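Local structure of ectonucleoside triphosphate diphosphohydrolase 4 (Homo sapiens, 6WG5) at residues F20-A25 with Q471-E476; L187-H192 with N378-G383; I193-E198 with V215-A220; I232-P237 with P372-Q377. The protein belongs to the GDA1/CD39 family of nucleoside phosphatases and is related through its clan to the actin-like ATPases. All blocks are in the same frame, centred on the assembly; numbering follows the deposited sequence. Where two conformers were deposited one is given.

Going from the N terminus, helix 18-28 comes first, and contact 1 closes almost the whole chain into one loop by setting it against the turn between strand 466-468 and helix 479-487. Contact 2 nests inside, joining the loop that follows helix 172-186 to the region of strand 381-385. Contacts 3 and 4 both lie within contact 2 and follow in series, without crossing: 193-198 returns to strand 214-217, then strand 229-235 meets the loop 372-377. Polar bridges tie them together. Arg22 and Glu191 link contacts 1 and 2, Gly188 and Lys217 link 2 and 3, and Arg216 and Glu235 link 3 and 4. Strands 229-235 and 381-385 belong to one mixed sheet.

Contact 1: residues F20-A25 with Q471-E476; sequences FQRYLA and QVYDKE
Tyr23, on helix 18-28, faces Tyr473 in the type I' beta turn from Val472 to Lys475, with their CA atoms 5.8 Å apart, so the turn comes close to the helix backbone. The Tyr473 ring does most of the touching. Tyr23 CA sits over one of its faces, 4.2 Å from the centroid and 27° off the normal, a CH-pi contact; Val472 CG1 lies on the opposite face. Tyr23 CB packs 3.9 Å from Tyr473 CE1. Arg22 crosses the same ring at roughly a right angle, its CG 4.0 Å from Tyr473 CE2, and in the conformer modelled here its chain runs on extended to a guanidinium bound to Val186 O and Glu191. At the next turn residue, Asp474 OD2 reaches the edge of the Tyr23 ring, in its plane and nearest CE1. No hydrogen bond joins the two segments. Cohesion here rests on aromatic and aliphatic surface, with the carboxylate oxygen probably drawn to the slightly positive ring edge, while the arginine spends its polar end on the C-terminal end of helix 172-186 and on Glu191 just after it.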
loop_
_atom_site.group_PDB
_atom_site.type_symbol
_atom_site.label_atom_id
_atom_site.label_comp_id
_atom_site.label_asym_id
_atom_site.label_seq_id
_atom_site.Cartn_x
_atom_site.Cartn_y
_atom_site.Cartn_z
ATOM N N PHE A 20 20.485 1.689 12.798
ATOM C CA PHE A 20 21.407 2.362 11.890
ATOM C C PHE A 20 22.212 1.357 11.076
ATOM O O PHE A 20 22.485 1.583 9.891
ATOM C CB PHE A 20 22.335 3.286 12.677
ATOM C CG PHE A 20 23.297 4.057 11.818
ATOM C CD1 PHE A 20 24.581 3.586 11.596
ATOM C CD2 PHE A 20 22.918 5.254 11.234
ATOM C CE1 PHE A 20 25.468 4.294 10.807
ATOM C CE2 PHE A 20 23.802 5.967 10.443
ATOM C CZ PHE A 20 25.079 5.484 10.230
ATOM N N GLN A 21 22.602 0.238 11.692
ATOM C CA GLN A 21 23.340 -0.784 10.960
ATOM C C GLN A 21 22.477 -1.393 9.862
ATOM O O GLN A 21 22.913 -1.524 8.713
ATOM C CB GLN A 21 23.835 -1.867 11.918
ATOM C CG GLN A 21 24.942 -2.730 11.334
ATOM C CD GLN A 21 24.920 -4.151 11.861
ATOM O OE1 GLN A 21 24.886 -4.379 13.071
ATOM N NE2 GLN A 21 24.935 -5.118 10.949
ATOM N N ARG A 22 21.245 -1.779 10.202
ATOM C CA ARG A 22 20.330 -2.296 9.189
ATOM C C ARG A 22 20.062 -1.252 8.113
ATOM O O ARG A 22 20.075 -1.565 6.917
ATOM C CB ARG A 22 19.021 -2.747 9.841
ATOM C CG ARG A 22 18.052 -3.413 8.872
ATOM C CD ARG A 22 16.884 -4.067 9.598
ATOM N NE ARG A 22 16.102 -4.921 8.706
ATOM C CZ ARG A 22 16.395 -6.188 8.426
ATOM N NH1 ARG A 22 17.459 -6.769 8.967
ATOM N NH2 ARG A 22 15.622 -6.880 7.600
ATOM N N TYR A 23 19.822 -0.005 8.521
ATOM C CA TYR A 23 19.668 1.085 7.565
ATOM C C TYR A 23 20.897 1.198 6.672
ATOM O O TYR A 23 20.779 1.380 5.455
ATOM C CB TYR A 23 19.415 2.385 8.332
ATOM C CG TYR A 23 19.519 3.677 7.545
ATOM C CD1 TYR A 23 19.193 3.741 6.194
ATOM C CD2 TYR A 23 19.937 4.846 8.172
ATOM C CE1 TYR A 23 19.291 4.933 5.492
ATOM C CE2 TYR A 23 20.038 6.037 7.482
ATOM C CZ TYR A 23 19.714 6.078 6.144
ATOM O OH TYR A 23 19.818 7.271 5.466
ATOM N N LEU A 24 22.088 1.071 7.261
ATOM C CA LEU A 24 23.319 1.184 6.489
ATOM C C LEU A 24 23.571 -0.060 5.644
ATOM O O LEU A 24 24.131 0.041 4.546
ATOM C CB LEU A 24 24.493 1.436 7.435
ATOM C CG LEU A 24 25.853 1.792 6.833
ATOM C CD1 LEU A 24 25.752 2.960 5.865
ATOM C CD2 LEU A 24 26.825 2.117 7.955
ATOM N N ALA A 25 23.161 -1.234 6.129
ATOM C CA ALA A 25 23.405 -2.470 5.391
ATOM C C ALA A 25 22.607 -2.508 4.094
ATOM O O ALA A 25 23.143 -2.850 3.034
ATOM C CB ALA A 25 23.063 -3.677 6.265
ATOM N N GLN A 471 9.652 6.072 0.611
ATOM C CA GLN A 471 10.314 4.782 0.528
ATOM C C GLN A 471 10.872 4.433 1.901
ATOM O O GLN A 471 10.883 5.258 2.819
ATOM C CB GLN A 471 11.414 4.796 -0.539
ATOM C CG GLN A 471 12.339 5.998 -0.479
ATOM C CD GLN A 471 13.222 6.109 -1.705
ATOM O OE1 GLN A 471 12.881 5.606 -2.777
ATOM N NE2 GLN A 471 14.367 6.767 -1.555
ATOM N N VAL A 472 11.325 3.190 2.036
ATOM C CA VAL A 472 11.874 2.675 3.284
ATOM C C VAL A 472 13.276 2.158 3.002
ATOM O O VAL A 472 13.481 1.387 2.057
ATOM C CB VAL A 472 10.989 1.566 3.881
ATOM C CG1 VAL A 472 11.537 1.113 5.225
ATOM C CG2 VAL A 472 9.561 2.056 4.029
ATOM N N TYR A 473 14.237 2.578 3.823
ATOM C CA TYR A 473 15.644 2.255 3.594
ATOM C C TYR A 473 16.030 2.555 2.149
ATOM O O TYR A 473 16.742 1.789 1.494
ATOM C CB TYR A 473 15.936 0.798 3.966
ATOM C CG TYR A 473 15.754 0.500 5.443
ATOM C CD1 TYR A 473 15.940 1.489 6.402
ATOM C CD2 TYR A 473 15.391 -0.767 5.878
ATOM C CE1 TYR A 473 15.774 1.226 7.747
ATOM C CE2 TYR A 473 15.223 -1.039 7.227
ATOM C CZ TYR A 473 15.415 -0.038 8.155
ATOM O OH TYR A 473 15.251 -0.293 9.498
ATOM N N ASP A 474 15.537 3.690 1.648
ATOM C CA ASP A 474 15.899 4.211 0.331
ATOM C C ASP A 474 15.472 3.274 -0.794
ATOM O O ASP A 474 16.096 3.241 -1.857
ATOM C CB ASP A 474 17.401 4.501 0.246
ATOM C CG ASP A 474 17.827 5.633 1.164
ATOM O OD1 ASP A 474 17.530 6.802 0.839
ATOM O OD2 ASP A 474 18.458 5.355 2.208
ATOM N N LYS A 475 14.397 2.517 -0.580
ATOM C CA LYS A 475 13.850 1.641 -1.606
ATOM C C LYS A 475 12.332 1.636 -1.512
ATOM O O LYS A 475 11.770 1.679 -0.413
ATOM C CB LYS A 475 14.383 0.208 -1.471
ATOM C CG LYS A 475 15.877 0.077 -1.720
ATOM C CD LYS A 475 16.321 -1.377 -1.701
ATOM C CE LYS A 475 17.834 -1.500 -1.809
ATOM N NZ LYS A 475 18.293 -2.912 -1.686
ATOM N N GLU A 476 11.678 1.591 -2.669
ATOM C CA GLU A 476 10.225 1.508 -2.714
ATOM C C GLU A 476 9.742 0.257 -1.984
ATOM O O GLU A 476 10.455 -0.744 -1.882
ATOM C CB GLU A 476 9.751 1.497 -4.171
ATOM C CG GLU A 476 8.258 1.270 -4.374
ATOM C CD GLU A 476 7.890 1.107 -5.838
ATOM O OE1 GLU A 476 8.810 0.967 -6.674
ATOM O OE2 GLU A 476 6.679 1.110 -6.153
#

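Contact 2: residues L187-H192 with N378-G383; sequences LGRFEH and NSEFYG
Arg189 and Glu380 reach for each other from opposite directions, and their salt bridge is the polar half of this contact. The guanidinium grips end-on, with one nitrogen to each carboxylate oxygen: NH1 of Arg189 is 2.7 Å from OE2 of Glu380, and NH2 of Arg189 is 3.3 Å from OE1 of Glu380. The longer bond is nearly straight at 172° and lies in the guanidinium plane, but both nitrogens come from above the carboxylate plane, and the two flat groups are turned 45° apart. The Arg189 chain is bent at chi2 (-55°) on its way to the carboxylate. Neither end serves this pair alone: NH1 also donates to Arg218 O, and OE2 also takes a salt bridge from Arg218 NH2, so two arginines share one carboxylate.

The apolar half is Tyr382 against Leu187. Leu187 CD1 approaches the ring obliquely, 3.8 Å from Tyr382 CE2, and Leu187 CD2 lies 3.8 Å from Tyr382 OH.

Gly188, with positive phi, ends helix 172-186 in a Schellman motif and opens the type I turn that carries Arg189. Opposite it, strand 381-385 runs between strands 221-225 and 466-468 of the mixed sheet, Tyr382 pairing with Gly221 and Leu223 and packing on Ile183, so the contact joins the loop that follows the helix to strand 381-385, next to the edge strand 466-468.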
loop_
_atom_site.group_PDB
_atom_site.type_symbol
_atom_site.label_atom_id
_atom_site.label_comp_id
_atom_site.label_asym_id
_atom_site.label_seq_id
_atom_site.Cartn_x
_atom_site.Cartn_y
_atom_site.Cartn_z
ATOM N N LEU A 187 11.947 -3.889 7.451
ATOM C CA LEU A 187 12.181 -3.275 8.752
ATOM C C LEU A 187 12.650 -4.276 9.799
ATOM O O LEU A 187 12.974 -3.866 10.919
ATOM C CB LEU A 187 10.909 -2.580 9.243
ATOM C CG LEU A 187 10.451 -1.345 8.460
ATOM C CD1 LEU A 187 9.187 -0.775 9.079
ATOM C CD2 LEU A 187 11.534 -0.280 8.409
ATOM N N GLY A 188 12.687 -5.567 9.471
ATOM C CA GLY A 188 13.193 -6.565 10.391
ATOM C C GLY A 188 12.233 -6.984 11.478
ATOM O O GLY A 188 12.665 -7.576 12.473
ATOM N N ARG A 189 10.940 -6.709 11.321
ATOM C CA ARG A 189 9.971 -6.995 12.372
ATOM C C ARG A 189 9.612 -8.470 12.469
ATOM O O ARG A 189 8.953 -8.865 13.436
ATOM C CB ARG A 189 8.704 -6.169 12.145
ATOM C CG ARG A 189 8.970 -4.677 11.998
ATOM C CD ARG A 189 9.737 -4.124 13.192
ATOM N NE ARG A 189 10.089 -2.721 13.014
ATOM C CZ ARG A 189 9.319 -1.698 13.369
ATOM N NH1 ARG A 189 8.135 -1.910 13.923
ATOM N NH2 ARG A 189 9.736 -0.457 13.164
ATOM N N PHE A 190 10.021 -9.285 11.501
ATOM C CA PHE A 190 9.863 -10.729 11.585
ATOM C C PHE A 190 11.128 -11.422 12.073
ATOM O O PHE A 190 11.117 -12.643 12.262
ATOM C CB PHE A 190 9.442 -11.288 10.224
ATOM C CG PHE A 190 8.184 -10.671 9.685
ATOM C CD1 PHE A 190 7.074 -10.503 10.499
ATOM C CD2 PHE A 190 8.115 -10.240 8.372
ATOM C CE1 PHE A 190 5.916 -9.934 10.007
ATOM C CE2 PHE A 190 6.958 -9.668 7.876
ATOM C CZ PHE A 190 5.859 -9.517 8.695
ATOM N N GLU A 191 12.213 -10.678 12.271
ATOM C CA GLU A 191 13.379 -11.188 12.981
ATOM C C GLU A 191 13.083 -11.169 14.475
ATOM O O GLU A 191 12.847 -10.102 15.051
ATOM C CB GLU A 191 14.611 -10.347 12.660
ATOM C CG GLU A 191 15.312 -10.744 11.375
ATOM C CD GLU A 191 16.129 -9.614 10.784
ATOM O OE1 GLU A 191 16.622 -8.765 11.558
ATOM O OE2 GLU A 191 16.272 -9.570 9.543
ATOM N N HIS A 192 13.085 -12.339 15.099
ATOM C CA HIS A 192 12.634 -12.486 16.473
ATOM C C HIS A 192 13.821 -12.692 17.405
ATOM O O HIS A 192 14.846 -13.258 17.015
ATOM C CB HIS A 192 11.641 -13.644 16.592
ATOM C CG HIS A 192 10.284 -13.321 16.046
ATOM N ND1 HIS A 192 9.910 -12.039 15.702
ATOM C CD2 HIS A 192 9.214 -14.109 15.780
ATOM C CE1 HIS A 192 8.669 -12.050 15.251
ATOM N NE2 HIS A 192 8.223 -13.293 15.287
ATOM N N ASN A 378 0.698 2.224 22.022
ATOM C CA ASN A 378 1.740 1.254 21.673
ATOM C C ASN A 378 1.539 0.819 20.217
ATOM O O ASN A 378 1.122 -0.306 19.939
ATOM C CB ASN A 378 1.715 0.059 22.625
ATOM C CG ASN A 378 2.772 -0.971 22.288
ATOM O OD1 ASN A 378 3.687 -0.703 21.511
ATOM N ND2 ASN A 378 2.653 -2.156 22.873
ATOM N N SER A 379 1.847 1.719 19.285
ATOM C CA SER A 379 1.684 1.438 17.866
ATOM C C SER A 379 2.564 2.392 17.070
ATOM O O SER A 379 3.116 3.357 17.606
ATOM C CB SER A 379 0.220 1.569 17.439
ATOM O OG SER A 379 -0.209 2.917 17.498
ATOM N N GLU A 380 2.691 2.102 15.776
ATOM C CA GLU A 380 3.405 2.969 14.848
ATOM C C GLU A 380 2.866 2.718 13.447
ATOM O O GLU A 380 2.452 1.604 13.118
ATOM C CB GLU A 380 4.920 2.734 14.893
ATOM C CG GLU A 380 5.348 1.328 14.509
ATOM C CD GLU A 380 6.841 1.106 14.669
ATOM O OE1 GLU A 380 7.624 1.857 14.048
ATOM O OE2 GLU A 380 7.230 0.182 15.421
ATOM N N PHE A 381 2.874 3.770 12.630
ATOM C CA PHE A 381 2.361 3.706 11.269
ATOM C C PHE A 381 3.298 4.448 10.331
ATOM O O PHE A 381 3.953 5.417 10.720
ATOM C CB PHE A 381 0.958 4.319 11.157
ATOM C CG PHE A 381 -0.145 3.409 11.614
ATOM C CD1 PHE A 381 -0.931 2.737 10.691
ATOM C CD2 PHE A 381 -0.403 3.232 12.962
ATOM C CE1 PHE A 381 -1.954 1.902 11.105
ATOM C CE2 PHE A 381 -1.424 2.399 13.382
ATOM C CZ PHE A 381 -2.199 1.733 12.452
ATOM N N TYR A 382 3.350 3.979 9.088
ATOM C CA TYR A 382 3.964 4.709 7.989
ATOM C C TYR A 382 2.869 5.282 7.099
ATOM O O TYR A 382 1.857 4.619 6.844
ATOM C CB TYR A 382 4.883 3.808 7.161
ATOM C CG TYR A 382 6.268 3.634 7.740
ATOM C CD1 TYR A 382 7.372 4.227 7.142
ATOM C CD2 TYR A 382 6.471 2.875 8.883
ATOM C CE1 TYR A 382 8.640 4.067 7.668
ATOM C CE2 TYR A 382 7.736 2.713 9.417
ATOM C CZ TYR A 382 8.816 3.311 8.806
ATOM O OH TYR A 382 10.076 3.148 9.338
ATOM N N GLY A 383 3.072 6.511 6.633
ATOM C CA GLY A 383 2.139 7.176 5.738
ATOM C C GLY A 383 2.768 7.360 4.367
ATOM O O GLY A 383 3.853 7.930 4.243
#

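Contact 3: residues I193-E198 with V215-A220; sequences IEDDDE and VRKRTA
Asp195 and Lys217 bring the loop 193-198 alongside the end of strand 214-217, their CA atoms 6.3 Å apart, and no backbone hydrogen bond spans the gap. Lys217 does nearly all the touching. Its chain, extended beyond CG, passes Asp195 with CG 3.6 Å from Asp195 CB, and CE comes within 4.3 Å of Glu198 CG. What meets is therefore the aliphatic length of the lysine; the carboxylate of Asp195 is well separated from NZ, with OD2 6.8 Å away. Beyond these methylenes, Lys217 NZ donates to Gly188 O and to a water, which in turn donates to Glu198 OE1, while Glu198 OE2 forms a salt bridge with Lys19 on helix 18-28. The loop leads into strand 200-203, which pairs antiparallel with 214-217, so the lysine ties the approach to this two-stranded sheet to its second strand. Glu198 and Lys217 are coupled through solvent, with no direct ion pair; the ammonium is bonded to Gly188 O and the water, and the nearby Glu198 carboxylate would probably help stabilise its charge.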
loop_
_atom_site.group_PDB
_atom_site.type_symbol
_atom_site.label_atom_id
_atom_site.label_comp_id
_atom_site.label_asym_id
_atom_site.label_seq_id
_atom_site.Cartn_x
_atom_site.Cartn_y
_atom_site.Cartn_z
ATOM N N ILE A 193 13.659 -12.220 18.642
ATOM C CA ILE A 193 14.746 -12.120 19.612
ATOM C C ILE A 193 15.665 -10.998 19.151
ATOM O O ILE A 193 15.634 -10.599 17.981
ATOM C CB ILE A 193 15.504 -13.453 19.780
ATOM C CG1 ILE A 193 14.517 -14.569 20.133
ATOM C CG2 ILE A 193 16.573 -13.337 20.868
ATOM C CD1 ILE A 193 15.139 -15.949 20.220
ATOM N N GLU A 194 16.468 -10.464 20.069
ATOM C CA GLU A 194 17.292 -9.288 19.818
ATOM C C GLU A 194 16.445 -8.041 19.638
ATOM O O GLU A 194 16.930 -7.023 19.138
ATOM C CB GLU A 194 18.203 -9.486 18.600
ATOM C CG GLU A 194 19.045 -10.760 18.649
ATOM C CD GLU A 194 20.475 -10.521 19.103
ATOM O OE1 GLU A 194 20.964 -9.377 18.991
ATOM O OE2 GLU A 194 21.111 -11.487 19.576
ATOM N N ASP A 195 15.174 -8.107 20.030
ATOM C CA ASP A 195 14.313 -6.927 20.099
ATOM C C ASP A 195 14.667 -6.023 21.273
ATOM O O ASP A 195 13.786 -5.476 21.942
ATOM C CB ASP A 195 12.852 -7.369 20.168
ATOM C CG ASP A 195 12.586 -8.353 21.299
ATOM O OD1 ASP A 195 12.989 -8.073 22.446
ATOM O OD2 ASP A 195 11.975 -9.410 21.031
ATOM N N ASP A 196 15.966 -5.858 21.534
ATOM C CA ASP A 196 16.410 -5.089 22.690
ATOM C C ASP A 196 16.209 -3.598 22.456
ATOM O O ASP A 196 15.849 -2.857 23.378
ATOM C CB ASP A 196 17.875 -5.403 22.980
ATOM C CG ASP A 196 18.180 -6.892 22.898
ATOM O OD1 ASP A 196 17.239 -7.704 23.010
ATOM O OD2 ASP A 196 19.365 -7.247 22.720
ATOM N N ASP A 197 16.433 -3.144 21.225
ATOM C CA ASP A 197 16.203 -1.754 20.867
ATOM C C ASP A 197 14.772 -1.501 20.413
ATOM O O ASP A 197 14.230 -0.420 20.673
ATOM C CB ASP A 197 17.173 -1.342 19.753
ATOM C CG ASP A 197 17.644 0.097 19.880
ATOM O OD1 ASP A 197 17.476 0.697 20.964
ATOM O OD2 ASP A 197 18.198 0.627 18.894
ATOM N N GLU A 198 14.150 -2.477 19.755
ATOM C CA GLU A 198 12.825 -2.312 19.184
ATOM C C GLU A 198 11.742 -2.505 20.245
ATOM O O GLU A 198 11.984 -3.014 21.344
ATOM C CB GLU A 198 12.619 -3.299 18.032
ATOM C CG GLU A 198 13.501 -3.037 16.818
ATOM C CD GLU A 198 12.876 -2.056 15.842
ATOM O OE1 GLU A 198 13.229 -2.103 14.644
ATOM O OE2 GLU A 198 12.032 -1.241 16.272
ATOM N N VAL A 215 5.001 -12.610 23.346
ATOM C CA VAL A 215 5.591 -11.281 23.244
ATOM C C VAL A 215 6.602 -11.312 22.106
ATOM O O VAL A 215 7.526 -12.134 22.117
ATOM C CB VAL A 215 6.260 -10.848 24.561
ATOM C CG1 VAL A 215 6.895 -9.471 24.417
ATOM C CG2 VAL A 215 5.242 -10.846 25.696
ATOM N N ARG A 216 6.424 -10.429 21.126
ATOM C CA ARG A 216 7.312 -10.361 19.973
ATOM C C ARG A 216 7.400 -8.914 19.506
ATOM O O ARG A 216 6.721 -8.028 20.032
ATOM C CB ARG A 216 6.827 -11.274 18.843
ATOM C CG ARG A 216 5.443 -10.925 18.335
ATOM C CD ARG A 216 4.969 -11.875 17.244
ATOM N NE ARG A 216 3.658 -11.474 16.741
ATOM C CZ ARG A 216 2.802 -12.284 16.128
ATOM N NH1 ARG A 216 1.635 -11.812 15.710
ATOM N NH2 ARG A 216 3.099 -13.563 15.941
ATOM N N LYS A 217 8.246 -8.682 18.502
ATOM C CA LYS A 217 8.437 -7.339 17.967
ATOM C C LYS A 217 7.115 -6.743 17.505
ATOM O O LYS A 217 6.329 -7.395 16.813
ATOM C CB LYS A 217 9.413 -7.365 16.793
ATOM C CG LYS A 217 10.878 -7.414 17.163
ATOM C CD LYS A 217 11.730 -7.202 15.922
ATOM C CE LYS A 217 13.211 -7.331 16.213
ATOM N NZ LYS A 217 14.019 -7.131 14.977
ATOM N N ARG A 218 6.884 -5.488 17.881
ATOM C CA ARG A 218 5.767 -4.733 17.334
ATOM C C ARG A 218 5.962 -4.520 15.839
ATOM O O ARG A 218 7.084 -4.322 15.367
ATOM C CB ARG A 218 5.656 -3.387 18.047
ATOM C CG ARG A 218 4.442 -2.569 17.666
ATOM C CD ARG A 218 4.417 -1.268 18.444
ATOM N NE ARG A 218 5.506 -0.377 18.053
ATOM C CZ ARG A 218 5.836 0.733 18.706
ATOM N NH1 ARG A 218 5.167 1.101 19.790
ATOM N NH2 ARG A 218 6.843 1.478 18.273
ATOM N N THR A 219 4.863 -4.567 15.090
ATOM C CA THR A 219 4.893 -4.313 13.658
ATOM C C THR A 219 4.470 -2.878 13.361
ATOM O O THR A 219 3.957 -2.159 14.221
ATOM C CB THR A 219 3.985 -5.293 12.908
ATOM O OG1 THR A 219 2.650 -5.211 13.423
ATOM C CG2 THR A 219 4.502 -6.719 13.040
ATOM N N ALA A 220 4.689 -2.470 12.114
ATOM C CA ALA A 220 4.366 -1.128 11.648
ATOM C C ALA A 220 3.184 -1.206 10.691
ATOM O O ALA A 220 3.227 -1.948 9.705
ATOM C CB ALA A 220 5.569 -0.483 10.959
HETATM O O HOH W 1 13.446 -4.347 13.617
#

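Contact 4: residues I232-P237 with P372-Q377; sequences IAYEVP and PPIHFQ
Tyr234 and Ile374 cross at about a right angle, with the isoleucine lying over one face of the phenol ring. CD1 of Ile374 is 4.1 Å from the Tyr234 centroid and 24° off its normal, a CH-pi contact displaced toward the rim. CG1 of the same residue lies by the CE1-CZ bond, 3.6 Å from Tyr234 CE1. Chi1 of -63° sets Ile374 CG1 anti to its own carbonyl carbon, which carries this branch over the ring.

While the face takes the isoleucine, the edge takes a proline. Tyr234 OH donates to Pro372 O at 2.9 Å, meeting the carbonyl oxygen at a C=O...donor angle of 133° and tilted a little from the carbonyl plane. Pro372 also brings its CD corner up to the hydroxyl of Tyr234. Two residues along the strand, Val236 comes in across the same proline, with CG2 3.9 Å from Pro372 CB. One proline is therefore touched by both residues, and its carbonyl gives the phenol a definite partner among apolar side chains.

Strand 229-235 lies between strands 221-225 and 270-279 in the mixed sheet, and Tyr274 of the latter touches both Tyr234 and Pro372. Ile374 also packs on Phe459 and on Phe381 of strand 381-385, so the 372-377 loop lies against the sheet just before the chain enters that strand.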
loop_
_atom_site.group_PDB
_atom_site.type_symbol
_atom_site.label_atom_id
_atom_site.label_comp_id
_atom_site.label_asym_id
_atom_site.label_seq_id
_atom_site.Cartn_x
_atom_site.Cartn_y
_atom_site.Cartn_z
ATOM N N ILE A 232 -5.638 1.307 4.463
ATOM C CA ILE A 232 -5.075 1.203 5.804
ATOM C C ILE A 232 -4.899 -0.271 6.131
ATOM O O ILE A 232 -5.791 -1.086 5.874
ATOM C CB ILE A 232 -5.972 1.898 6.853
ATOM C CG1 ILE A 232 -5.374 1.745 8.251
ATOM C CG2 ILE A 232 -7.380 1.327 6.813
ATOM C CD1 ILE A 232 -6.057 2.594 9.310
ATOM N N ALA A 233 -3.742 -0.613 6.697
ATOM C CA ALA A 233 -3.470 -1.988 7.094
ATOM C C ALA A 233 -2.617 -1.988 8.352
ATOM O O ALA A 233 -1.619 -1.263 8.425
ATOM C CB ALA A 233 -2.763 -2.759 5.975
ATOM N N TYR A 234 -3.003 -2.801 9.333
ATOM C CA TYR A 234 -2.221 -2.913 10.554
ATOM C C TYR A 234 -2.548 -4.220 11.260
ATOM O O TYR A 234 -3.563 -4.864 10.985
ATOM C CB TYR A 234 -2.466 -1.725 11.489
ATOM C CG TYR A 234 -3.919 -1.477 11.815
ATOM C CD1 TYR A 234 -4.502 -2.028 12.947
ATOM C CD2 TYR A 234 -4.703 -0.678 10.999
ATOM C CE1 TYR A 234 -5.828 -1.794 13.251
ATOM C CE2 TYR A 234 -6.027 -0.437 11.294
ATOM C CZ TYR A 234 -6.585 -0.997 12.419
ATOM O OH TYR A 234 -7.909 -0.753 12.706
ATOM N N GLU A 235 -1.664 -4.599 12.177
ATOM C CA GLU A 235 -1.838 -5.815 12.951
ATOM C C GLU A 235 -2.789 -5.572 14.112
ATOM O O GLU A 235 -2.777 -4.505 14.731
ATOM C CB GLU A 235 -0.490 -6.307 13.482
ATOM C CG GLU A 235 -0.585 -7.553 14.353
ATOM C CD GLU A 235 0.743 -7.941 14.973
ATOM O OE1 GLU A 235 1.759 -7.275 14.680
ATOM O OE2 GLU A 235 0.768 -8.913 15.760
ATOM N N VAL A 236 -3.611 -6.573 14.403
ATOM C CA VAL A 236 -4.513 -6.541 15.551
ATOM C C VAL A 236 -3.981 -7.538 16.575
ATOM O O VAL A 236 -4.339 -8.723 16.526
ATOM C CB VAL A 236 -5.954 -6.866 15.133
ATOM C CG1 VAL A 236 -6.898 -6.730 16.317
ATOM C CG2 VAL A 236 -6.388 -5.958 13.990
ATOM N N PRO A 237 -3.125 -7.116 17.511
ATOM C CA PRO A 237 -2.466 -8.109 18.378
ATOM C C PRO A 237 -3.402 -8.748 19.386
ATOM O O PRO A 237 -3.306 -9.957 19.630
ATOM C CB PRO A 237 -1.359 -7.296 19.072
ATOM C CG PRO A 237 -1.328 -5.960 18.384
ATOM C CD PRO A 237 -2.687 -5.747 17.823
ATOM N N PRO A 372 -11.036 -2.341 13.694
ATOM C CA PRO A 372 -10.658 -2.871 14.997
ATOM C C PRO A 372 -9.954 -1.809 15.817
ATOM O O PRO A 372 -9.290 -0.914 15.264
ATOM C CB PRO A 372 -9.714 -4.031 14.650
ATOM C CG PRO A 372 -9.914 -4.308 13.209
ATOM C CD PRO A 372 -10.331 -3.022 12.599
ATOM N N PRO A 373 -10.060 -1.875 17.141
ATOM C CA PRO A 373 -9.406 -0.859 17.970
ATOM C C PRO A 373 -7.900 -0.871 17.763
ATOM O O PRO A 373 -7.284 -1.925 17.597
ATOM C CB PRO A 373 -9.786 -1.267 19.398
ATOM C CG PRO A 373 -10.055 -2.732 19.310
ATOM C CD PRO A 373 -10.665 -2.944 17.956
ATOM N N ILE A 374 -7.310 0.320 17.762
ATOM C CA ILE A 374 -5.867 0.488 17.638
ATOM C C ILE A 374 -5.307 0.840 19.008
ATOM O O ILE A 374 -5.814 1.746 19.681
ATOM C CB ILE A 374 -5.514 1.574 16.607
ATOM C CG1 ILE A 374 -6.007 1.170 15.213
ATOM C CG2 ILE A 374 -4.007 1.824 16.585
ATOM C CD1 ILE A 374 -5.894 2.280 14.176
ATOM N N HIS A 375 -4.263 0.122 19.421
ATOM C CA HIS A 375 -3.554 0.425 20.662
ATOM C C HIS A 375 -2.648 1.624 20.394
ATOM O O HIS A 375 -1.442 1.503 20.165
ATOM C CB HIS A 375 -2.769 -0.793 21.132
ATOM C CG HIS A 375 -2.377 -0.743 22.576
ATOM N ND1 HIS A 375 -1.454 -1.606 23.125
ATOM C CD2 HIS A 375 -2.792 0.059 23.585
ATOM C CE1 HIS A 375 -1.312 -1.335 24.411
ATOM N NE2 HIS A 375 -2.112 -0.328 24.715
ATOM N N PHE A 376 -3.256 2.812 20.419
ATOM C CA PHE A 376 -2.549 4.015 19.988
ATOM C C PHE A 376 -1.290 4.254 20.814
ATOM O O PHE A 376 -0.246 4.628 20.268
ATOM C CB PHE A 376 -3.480 5.229 20.062
ATOM C CG PHE A 376 -4.537 5.248 18.991
ATOM C CD1 PHE A 376 -4.185 5.312 17.651
ATOM C CD2 PHE A 376 -5.880 5.212 19.322
ATOM C CE1 PHE A 376 -5.154 5.331 16.665
ATOM C CE2 PHE A 376 -6.853 5.232 18.340
ATOM C CZ PHE A 376 -6.489 5.293 17.011
ATOM N N GLN A 377 -1.364 4.044 22.129
ATOM C CA GLN A 377 -0.205 4.302 22.977
ATOM C C GLN A 377 0.955 3.359 22.678
ATOM O O GLN A 377 2.095 3.670 23.039
ATOM C CB GLN A 377 -0.593 4.200 24.456
ATOM C CG GLN A 377 -1.264 2.890 24.858
ATOM C CD GLN A 377 -2.780 2.983 24.864
ATOM O OE1 GLN A 377 -3.385 3.575 23.968
ATOM N NE2 GLN A 377 -3.403 2.399 25.884
#